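Local coordinates for lysine-sensitive aspartokinase 3 (Escherichia coli, PDB 2J0W), which catalyses the ATP-dependent phosphorylation of L-aspartate to 4-phospho-L-aspartate, the first step of lysine biosynthesis, and is feedback-inhibited by lysine, at residues T96-A101 with D112-H117; G408-F413 with E437-K442; P412-M417 with L430-D435. All blocks are in the same frame, centred on the assembly; numbering follows the deposited sequence.

Contact 1. Residues T96-A101 with D112-H117; sequences TVLAEA and DELVSH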
loop_
_atom_site.group_PDB
_atom_site.type_symbol
_atom_site.label_atom_id
_atom_site.label_comp_id
_atom_site.label_asym_id
_atom_site.label_seq_id
_atom_site.Cartn_x
_atom_site.Cartn_y
_atom_site.Cartn_z
ATOM N N THR A 96 16.574 -35.632 -26.500
ATOM C CA THR A 96 15.548 -36.510 -27.018
ATOM C C THR A 96 15.013 -37.443 -25.941
ATOM O O THR A 96 13.804 -37.509 -25.727
ATOM C CB THR A 96 16.089 -37.323 -28.203
ATOM O OG1 THR A 96 16.534 -36.417 -29.222
ATOM C CG2 THR A 96 15.008 -38.248 -28.773
ATOM N N VAL A 97 15.892 -38.154 -25.236
ATOM C CA VAL A 97 15.395 -39.072 -24.207
ATOM C C VAL A 97 14.653 -38.327 -23.108
ATOM O O VAL A 97 13.631 -38.811 -22.616
ATOM C CB VAL A 97 16.516 -39.922 -23.551
ATOM C CG1 VAL A 97 15.886 -41.149 -22.864
ATOM C CG2 VAL A 97 17.527 -40.363 -24.592
ATOM N N LEU A 98 15.155 -37.156 -22.720
ATOM C CA LEU A 98 14.482 -36.370 -21.685
ATOM C C LEU A 98 13.097 -35.949 -22.182
ATOM O O LEU A 98 12.111 -35.998 -21.433
ATOM C CB LEU A 98 15.309 -35.125 -21.313
ATOM C CG LEU A 98 16.627 -35.423 -20.585
ATOM C CD1 LEU A 98 17.388 -34.142 -20.331
ATOM C CD2 LEU A 98 16.340 -36.129 -19.267
ATOM N N ALA A 99 13.016 -35.542 -23.447
ATOM C CA ALA A 99 11.737 -35.133 -24.002
ATOM C C ALA A 99 10.783 -36.321 -23.950
ATOM O O ALA A 99 9.578 -36.150 -23.763
ATOM C CB ALA A 99 11.906 -34.654 -25.423
ATOM N N GLU A 100 11.321 -37.529 -24.105
ATOM C CA GLU A 100 10.478 -38.720 -24.056
ATOM C C GLU A 100 9.969 -38.933 -22.642
ATOM O O GLU A 100 8.845 -39.403 -22.441
ATOM C CB GLU A 100 11.234 -39.970 -24.509
ATOM C CG GLU A 100 10.505 -41.262 -24.136
ATOM C CD GLU A 100 11.073 -42.490 -24.823
ATOM O OE1 GLU A 100 12.302 -42.530 -25.052
ATOM O OE2 GLU A 100 10.290 -43.421 -25.122
ATOM N N ALA A 101 10.798 -38.583 -21.665
ATOM C CA ALA A 101 10.403 -38.741 -20.273
ATOM C C ALA A 101 9.386 -37.682 -19.906
ATOM O O ALA A 101 8.410 -37.967 -19.200
ATOM C CB ALA A 101 11.613 -38.641 -19.361
ATOM N N ASP A 112 14.311 -27.727 -15.760
ATOM C CA ASP A 112 15.576 -27.019 -15.589
ATOM C C ASP A 112 16.703 -27.839 -16.204
ATOM O O ASP A 112 17.603 -27.294 -16.844
ATOM C CB ASP A 112 15.875 -26.773 -14.100
ATOM C CG ASP A 112 15.371 -25.417 -13.607
ATOM O OD1 ASP A 112 14.542 -24.793 -14.298
ATOM O OD2 ASP A 112 15.796 -24.977 -12.516
ATOM N N GLU A 113 16.648 -29.156 -16.011
ATOM C CA GLU A 113 17.685 -30.045 -16.531
ATOM C C GLU A 113 17.671 -30.146 -18.047
ATOM O O GLU A 113 18.716 -30.208 -18.689
ATOM C CB GLU A 113 17.531 -31.441 -15.946
ATOM C CG GLU A 113 18.448 -32.471 -16.608
ATOM C CD GLU A 113 19.921 -32.109 -16.528
ATOM O OE1 GLU A 113 20.399 -31.766 -15.425
ATOM O OE2 GLU A 113 20.607 -32.186 -17.567
ATOM N N LEU A 114 16.480 -30.180 -18.624
ATOM C CA LEU A 114 16.375 -30.278 -20.063
ATOM C C LEU A 114 16.666 -28.912 -20.666
ATOM O O LEU A 114 17.405 -28.798 -21.639
ATOM C CB LEU A 114 14.969 -30.737 -20.438
ATOM C CG LEU A 114 14.742 -31.163 -21.881
ATOM C CD1 LEU A 114 13.365 -31.781 -21.991
ATOM C CD2 LEU A 114 14.871 -29.978 -22.800
ATOM N N VAL A 115 16.095 -27.861 -20.091
ATOM C CA VAL A 115 16.325 -26.545 -20.664
ATOM C C VAL A 115 17.767 -26.099 -20.551
ATOM O O VAL A 115 18.233 -25.311 -21.354
ATOM C CB VAL A 115 15.420 -25.469 -20.039
ATOM C CG1 VAL A 115 15.941 -24.095 -20.414
ATOM C CG2 VAL A 115 13.978 -25.625 -20.545
ATOM N N SER A 116 18.485 -26.608 -19.570
ATOM C CA SER A 116 19.867 -26.212 -19.401
ATOM C C SER A 116 20.675 -26.501 -20.672
ATOM O O SER A 116 21.594 -25.749 -21.020
ATOM C CB SER A 116 20.463 -26.958 -18.222
ATOM O OG SER A 116 20.465 -28.338 -18.501
ATOM N N HIS A 117 20.323 -27.576 -21.372
ATOM C CA HIS A 117 21.019 -27.966 -22.604
ATOM C C HIS A 117 21.255 -26.880 -23.676
ATOM O O HIS A 117 22.224 -26.972 -24.436
ATOM C CB HIS A 117 20.310 -29.167 -23.234
ATOM C CG HIS A 117 20.529 -30.445 -22.484
ATOM N ND1 HIS A 117 20.034 -30.658 -21.215
ATOM C CD2 HIS A 117 21.252 -31.547 -22.793
ATOM C CE1 HIS A 117 20.446 -31.833 -20.773
ATOM N NE2 HIS A 117 21.188 -32.392 -21.712
#
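Leu98 and Leu114 carry the apolar part of this contact, which joins two helices running nearly antiparallel. The short axis segments stand 10.2 Å apart with 149° between their directions, and the two leucines lie where the backbones come nearest. The methylene CB of Leu98 rests against CD1 of Leu114 at 3.9 Å. That same CD1 reaches past the side chain to the backbone of the partner helix, lying 4.0 Å from Ala99 N. A chi1 of -168° sets CG of Leu114 anti to the backbone N, within 4.0 Å of Leu98 CB. Leu98 sends its other end onward: its CD1 settles over the backbone of the second helix, near Leu114 CA, and touches the aliphatic CG of Glu113 at 4.2 Å.

The contact with an aromatic ring is also made by Leu98. Its CD1 meets CE1 of His117 at 3.9 Å, approaching the imidazole obliquely, and the two side chains cross at about a right angle.

No hydrogen bond joins the two segments, but His117 NE2 has a weak one to Asn94 OD1, earlier on helix 82-102. His117 ND1 makes two further weak bonds, to the carbonyls of Glu113 and Leu114. Ser116 OG donates to Glu113 O at 2.6 Å.

The two segments belong to an alpha-alpha hairpin of the amino acid kinase domain, formed by helices 82-102 and 108-131. Around the hairpin, Leu114 also packs on Leu48 of helix 44-51, Ala99 touches Arg60 of helix 57-75, and Thr193 and Thr195 of strand 193-195 bond to the carboxylates of Glu113 and Asp112.

Contact 2. Residues G408-F413 with E437-K442; sequences GVLEPF and EQVVQK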
loop_
_atom_site.group_PDB
_atom_site.type_symbol
_atom_site.label_atom_id
_atom_site.label_comp_id
_atom_site.label_asym_id
_atom_site.label_seq_id
_atom_site.Cartn_x
_atom_site.Cartn_y
_atom_site.Cartn_z
ATOM N N GLY A 408 -3.034 13.457 -17.301
ATOM C CA GLY A 408 -3.686 14.432 -18.157
ATOM C C GLY A 408 -4.092 13.836 -19.493
ATOM O O GLY A 408 -5.062 14.274 -20.127
ATOM N N VAL A 409 -3.355 12.808 -19.904
ATOM C CA VAL A 409 -3.588 12.133 -21.176
ATOM C C VAL A 409 -4.440 10.869 -21.087
ATOM O O VAL A 409 -4.995 10.411 -22.089
ATOM C CB VAL A 409 -2.257 11.720 -21.806
ATOM C CG1 VAL A 409 -2.452 11.426 -23.277
ATOM C CG2 VAL A 409 -1.223 12.804 -21.583
ATOM N N LEU A 410 -4.543 10.315 -19.885
ATOM C CA LEU A 410 -5.271 9.072 -19.651
ATOM C C LEU A 410 -6.755 9.202 -19.369
ATOM O O LEU A 410 -7.381 8.256 -18.898
ATOM C CB LEU A 410 -4.592 8.333 -18.504
ATOM C CG LEU A 410 -3.069 8.438 -18.655
ATOM C CD1 LEU A 410 -2.357 7.813 -17.475
ATOM C CD2 LEU A 410 -2.659 7.768 -19.949
ATOM N N GLU A 411 -7.315 10.370 -19.663
ATOM C CA GLU A 411 -8.734 10.621 -19.425
ATOM C C GLU A 411 -9.605 9.504 -19.969
ATOM O O GLU A 411 -10.474 8.988 -19.270
ATOM C CB GLU A 411 -9.157 11.949 -20.052
ATOM C CG GLU A 411 -10.664 12.144 -20.127
ATOM C CD GLU A 411 -11.046 13.487 -20.701
ATOM O OE1 GLU A 411 -10.225 14.075 -21.440
ATOM O OE2 GLU A 411 -12.173 13.945 -20.424
ATOM N N PRO A 412 -9.381 9.117 -21.230
ATOM C CA PRO A 412 -10.149 8.052 -21.882
ATOM C C PRO A 412 -9.987 6.628 -21.319
ATOM O O PRO A 412 -10.603 5.689 -21.833
ATOM C CB PRO A 412 -9.681 8.152 -23.334
ATOM C CG PRO A 412 -8.255 8.615 -23.189
ATOM C CD PRO A 412 -8.405 9.703 -22.166
ATOM N N PHE A 413 -9.188 6.469 -20.264
ATOM C CA PHE A 413 -8.946 5.141 -19.702
ATOM C C PHE A 413 -9.418 4.845 -18.286
ATOM O O PHE A 413 -9.878 5.723 -17.561
ATOM C CB PHE A 413 -7.456 4.829 -19.772
ATOM C CG PHE A 413 -6.871 4.993 -21.133
ATOM C CD1 PHE A 413 -5.832 5.892 -21.346
ATOM C CD2 PHE A 413 -7.342 4.240 -22.203
ATOM C CE1 PHE A 413 -5.263 6.040 -22.606
ATOM C CE2 PHE A 413 -6.779 4.381 -23.468
ATOM C CZ PHE A 413 -5.734 5.287 -23.668
ATOM N N GLU A 437 -0.454 -0.559 -24.228
ATOM C CA GLU A 437 0.483 0.166 -25.078
ATOM C C GLU A 437 0.051 1.572 -25.493
ATOM O O GLU A 437 0.878 2.490 -25.502
ATOM C CB GLU A 437 0.828 -0.674 -26.310
ATOM C CG GLU A 437 1.476 -1.998 -25.960
ATOM C CD GLU A 437 2.002 -2.738 -27.166
ATOM O OE1 GLU A 437 1.302 -2.771 -28.202
ATOM O OE2 GLU A 437 3.109 -3.305 -27.077
ATOM N N GLN A 438 -1.226 1.753 -25.831
ATOM C CA GLN A 438 -1.699 3.079 -26.227
ATOM C C GLN A 438 -1.412 4.090 -25.101
ATOM O O GLN A 438 -1.139 5.270 -25.357
ATOM C CB GLN A 438 -3.197 3.058 -26.550
ATOM C CG GLN A 438 -3.669 4.356 -27.192
ATOM C CD GLN A 438 -5.183 4.470 -27.297
ATOM O OE1 GLN A 438 -5.708 5.490 -27.745
ATOM N NE2 GLN A 438 -5.887 3.429 -26.879
ATOM N N VAL A 439 -1.465 3.622 -23.858
ATOM C CA VAL A 439 -1.179 4.475 -22.717
ATOM C C VAL A 439 0.310 4.819 -22.723
ATOM O O VAL A 439 0.687 5.985 -22.629
ATOM C CB VAL A 439 -1.542 3.763 -21.393
ATOM C CG1 VAL A 439 -1.027 4.560 -20.198
ATOM C CG2 VAL A 439 -3.049 3.597 -21.298
ATOM N N VAL A 440 1.154 3.800 -22.843
ATOM C CA VAL A 440 2.598 4.010 -22.860
ATOM C C VAL A 440 2.981 5.033 -23.919
ATOM O O VAL A 440 3.875 5.864 -23.723
ATOM C CB VAL A 440 3.328 2.705 -23.159
ATOM C CG1 VAL A 440 4.825 2.941 -23.224
ATOM C CG2 VAL A 440 2.985 1.696 -22.091
ATOM N N GLN A 441 2.291 4.959 -25.049
ATOM C CA GLN A 441 2.540 5.868 -26.151
ATOM C C GLN A 441 2.065 7.266 -25.774
ATOM O O GLN A 441 2.839 8.224 -25.825
ATOM C CB GLN A 441 1.810 5.366 -27.401
ATOM C CG GLN A 441 2.419 4.103 -28.008
ATOM C CD GLN A 441 1.404 3.256 -28.761
ATOM O OE1 GLN A 441 1.762 2.275 -29.409
ATOM N NE2 GLN A 441 0.129 3.628 -28.671
ATOM N N LYS A 442 0.805 7.382 -25.372
ATOM C CA LYS A 442 0.291 8.684 -25.001
ATOM C C LYS A 442 1.184 9.404 -24.003
ATOM O O LYS A 442 1.484 10.580 -24.194
ATOM C CB LYS A 442 -1.124 8.568 -24.450
ATOM C CG LYS A 442 -2.175 8.348 -25.527
ATOM C CD LYS A 442 -2.168 9.479 -26.557
ATOM C CE LYS A 442 -3.192 9.226 -27.659
ATOM N NZ LYS A 442 -4.554 8.944 -27.103
#
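Phe413 and Val439 are the centre of an apolar contact in which the loop after helix 402-407 lies against one side of helix 436-448. No hydrogen bond crosses it. Instead three side chains of the loop meet three of the helix, Val409 with Lys442, Leu410 with Val439, and Phe413 with both Val439 and Gln438.

The phenyl ring is held between neighbours. CG2 of Val439 sits over one face in a CH-pi contact, 3.8 Å from the ring centroid and displaced toward the CD1-CE1 side, where it comes within 3.5 Å of CE1. Pro412 CG covers the opposite face, also off centre. At the rim, Gln438 arrives with its chain extended beyond CG and brings NE2 to 3.7 Å from CE2; its amide plane stands 84° from that of the ring. The other methyl of Val439, CG1, meets Leu410 CD2 at 3.6 Å, so one valine serves two loop residues with its two branches. An alanine in place of Phe413 would probably leave Val439 CG2 without its aromatic partner and open a gap between the helix and Pro412.

Farther along, Val409 CG1 nestles against Lys442, touching CB at 3.4 Å and lying close to CG and CD as well. Lys442 bends at CD (chi2 -58°), which keeps that atom beside the valine methyl. A type I turn, closed by Phe413 N to Leu410 O, sets Leu410 and Phe413 at its two ends; Phe413 points at the helix, while Leu410 meets it with its tip. The backbone of Phe413 also bonds to the second subunit.

The arrangement belongs to the ACT domain, a beta-alpha-beta-beta-alpha-beta fold: the loop that leaves its first helix, on the way to the next strand, packs on the second helix.

Contact 3. Residues P412-M417 with L430-D435; sequences PFNIRM and LVPGED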
loop_
_atom_site.group_PDB
_atom_site.type_symbol
_atom_site.label_atom_id
_atom_site.label_comp_id
_atom_site.label_asym_id
_atom_site.label_seq_id
_atom_site.Cartn_x
_atom_site.Cartn_y
_atom_site.Cartn_z
ATOM N N PRO A 412 -9.381 9.117 -21.230
ATOM C CA PRO A 412 -10.149 8.052 -21.882
ATOM C C PRO A 412 -9.987 6.628 -21.319
ATOM O O PRO A 412 -10.603 5.689 -21.833
ATOM C CB PRO A 412 -9.681 8.152 -23.334
ATOM C CG PRO A 412 -8.255 8.615 -23.189
ATOM C CD PRO A 412 -8.405 9.703 -22.166
ATOM N N PHE A 413 -9.188 6.469 -20.264
ATOM C CA PHE A 413 -8.946 5.141 -19.702
ATOM C C PHE A 413 -9.418 4.845 -18.286
ATOM O O PHE A 413 -9.878 5.723 -17.561
ATOM C CB PHE A 413 -7.456 4.829 -19.772
ATOM C CG PHE A 413 -6.871 4.993 -21.133
ATOM C CD1 PHE A 413 -5.832 5.892 -21.346
ATOM C CD2 PHE A 413 -7.342 4.240 -22.203
ATOM C CE1 PHE A 413 -5.263 6.040 -22.606
ATOM C CE2 PHE A 413 -6.779 4.381 -23.468
ATOM C CZ PHE A 413 -5.734 5.287 -23.668
ATOM N N ASN A 414 -9.288 3.582 -17.898
ATOM C CA ASN A 414 -9.673 3.170 -16.564
ATOM C C ASN A 414 -8.437 2.884 -15.742
ATOM O O ASN A 414 -7.765 1.883 -15.953
ATOM C CB ASN A 414 -10.531 1.907 -16.598
ATOM C CG ASN A 414 -10.743 1.317 -15.209
ATOM O OD1 ASN A 414 -11.418 1.907 -14.363
ATOM N ND2 ASN A 414 -10.150 0.158 -14.965
ATOM N N ILE A 415 -8.111 3.762 -14.814
ATOM C CA ILE A 415 -6.967 3.486 -13.982
ATOM C C ILE A 415 -7.529 2.655 -12.843
ATOM O O ILE A 415 -8.472 3.074 -12.171
ATOM C CB ILE A 415 -6.351 4.769 -13.510
ATOM C CG1 ILE A 415 -6.031 5.589 -14.759
ATOM C CG2 ILE A 415 -5.112 4.479 -12.660
ATOM C CD1 ILE A 415 -5.176 6.775 -14.539
ATOM N N ARG A 416 -6.966 1.464 -12.653
ATOM C CA ARG A 416 -7.440 0.528 -11.640
ATOM C C ARG A 416 -6.715 0.565 -10.304
ATOM O O ARG A 416 -7.267 0.173 -9.265
ATOM C CB ARG A 416 -7.356 -0.893 -12.191
ATOM C CG ARG A 416 -7.785 -1.965 -11.201
ATOM C CD ARG A 416 -9.285 -1.936 -10.956
ATOM N NE ARG A 416 -9.688 -2.977 -10.013
ATOM C CZ ARG A 416 -9.634 -2.857 -8.689
ATOM N NH1 ARG A 416 -9.201 -1.730 -8.139
ATOM N NH2 ARG A 416 -9.992 -3.873 -7.916
ATOM N N MET A 417 -5.475 1.021 -10.329
ATOM C CA MET A 417 -4.693 1.045 -9.113
ATOM C C MET A 417 -3.599 2.070 -9.286
ATOM O O MET A 417 -3.030 2.199 -10.366
ATOM C CB MET A 417 -4.082 -0.342 -8.878
ATOM C CG MET A 417 -3.398 -0.563 -7.544
ATOM S SD MET A 417 -1.753 0.160 -7.462
ATOM C CE MET A 417 -0.962 -0.654 -8.799
ATOM N N LEU A 430 -2.079 0.500 -12.677
ATOM C CA LEU A 430 -2.607 -0.540 -13.535
ATOM C C LEU A 430 -3.628 0.030 -14.504
ATOM O O LEU A 430 -4.200 1.098 -14.271
ATOM C CB LEU A 430 -3.262 -1.652 -12.694
ATOM C CG LEU A 430 -2.373 -2.371 -11.664
ATOM C CD1 LEU A 430 -3.134 -3.554 -11.060
ATOM C CD2 LEU A 430 -1.083 -2.860 -12.326
ATOM N N VAL A 431 -3.828 -0.690 -15.602
ATOM C CA VAL A 431 -4.798 -0.341 -16.638
ATOM C C VAL A 431 -5.128 -1.653 -17.341
ATOM O O VAL A 431 -4.290 -2.550 -17.412
ATOM C CB VAL A 431 -4.225 0.663 -17.678
ATOM C CG1 VAL A 431 -3.751 1.925 -16.980
ATOM C CG2 VAL A 431 -3.083 0.034 -18.454
ATOM N N PRO A 432 -6.357 -1.798 -17.846
ATOM C CA PRO A 432 -6.678 -3.056 -18.523
ATOM C C PRO A 432 -5.672 -3.374 -19.633
ATOM O O PRO A 432 -5.268 -2.490 -20.389
ATOM C CB PRO A 432 -8.098 -2.817 -19.040
ATOM C CG PRO A 432 -8.157 -1.321 -19.198
ATOM C CD PRO A 432 -7.466 -0.841 -17.955
ATOM N N GLY A 433 -5.268 -4.640 -19.707
ATOM C CA GLY A 433 -4.308 -5.087 -20.701
ATOM C C GLY A 433 -4.392 -4.494 -22.102
ATOM O O GLY A 433 -3.417 -3.923 -22.587
ATOM N N GLU A 434 -5.542 -4.620 -22.759
ATOM C CA GLU A 434 -5.706 -4.108 -24.124
ATOM C C GLU A 434 -5.369 -2.635 -24.367
ATOM O O GLU A 434 -4.989 -2.264 -25.479
ATOM C CB GLU A 434 -7.128 -4.383 -24.635
ATOM C CG GLU A 434 -8.233 -4.045 -23.655
ATOM C CD GLU A 434 -8.323 -5.053 -22.517
ATOM O OE1 GLU A 434 -8.033 -4.686 -21.355
ATOM O OE2 GLU A 434 -8.680 -6.221 -22.790
ATOM N N ASP A 435 -5.510 -1.795 -23.347
ATOM C CA ASP A 435 -5.214 -0.368 -23.500
ATOM C C ASP A 435 -3.763 -0.062 -23.106
ATOM O O ASP A 435 -3.286 1.067 -23.258
ATOM C CB ASP A 435 -6.158 0.472 -22.623
ATOM C CG ASP A 435 -7.632 0.234 -22.930
ATOM O OD1 ASP A 435 -8.488 0.739 -22.170
ATOM O OD2 ASP A 435 -7.938 -0.450 -23.929
#
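Arg416 and Met417 meet Leu430 through two backbone hydrogen bonds, the segments running antiparallel where strands 417-420 and 426-432 come side by side. Arg416 N donates to Leu430 O at 3.2 Å. In return Leu430 N gives its hydrogen to Met417 O at 3.0 Å. Leu430 is thus gripped through both its N-H and its C=O.

Leu430 also supplies most of the side-chain packing. Met417 folds back at chi2 and chi3, the latter (-58°) placing CE, and this methyl sits 3.6 Å from Leu430 CG; CB of Met417 backs up the same atom at 3.8 Å. CB of Arg416 also comes to 4.2 Å from Leu430 CB before the rest of its chain leads away. The guanidinium is engaged beyond the pair, in a salt bridge to Glu383 and a hydrogen bond to Gly421 O of the second subunit.

Toward the loop end the contact changes character. The carbonyl oxygen of Asn414 lies 3.4 Å from Pro432 CD, and Val431 CA is 3.8 Å from the same oxygen, so the backbone of the first segment rests on the last residues of the strand. At the far end of the bend that follows, held by Asp435 N to Pro432 O, OD1 of Asp435 reaches the CD2 corner of the Phe413 ring obliquely at 3.7 Å, with the carboxylate inclined 44° to it.

On its other edge strand 426-432 is bonded to the neighbouring strand 386-393, Val431 pairing with Ala387. Met417 and Leu430 both touch Thr352 of strand 348-353. The arrangement is the beta hairpin formed by strands 417-420 and 426-432, the second and third strands of the ACT fold, here built into the sheet of the region required for homodimerization.

In the fold
Contact 1 belongs to the amino acid kinase domain; contacts 2 and 3 belong to the ACT region, and their centres lie about 44 Å and 40 Å from that of contact 1. Contact 1 lies outside the substrate pocket, the His117 side chain about 11 Å from the bound aspartate and about 7 Å from the side chain of substrate-binding Glu119. Contacts 2 and 3 have centres about 9 Å apart, share Pro412 and Phe413, and join through Leu410 CD1 and Ile415 CD1, 4.2 Å apart. Both touch the second subunit. Contact 3 is the one near the lysine site: the side chain of Met417 is about 9 Å from that of Val339, which binds the inhibitor in another structure of this enzyme.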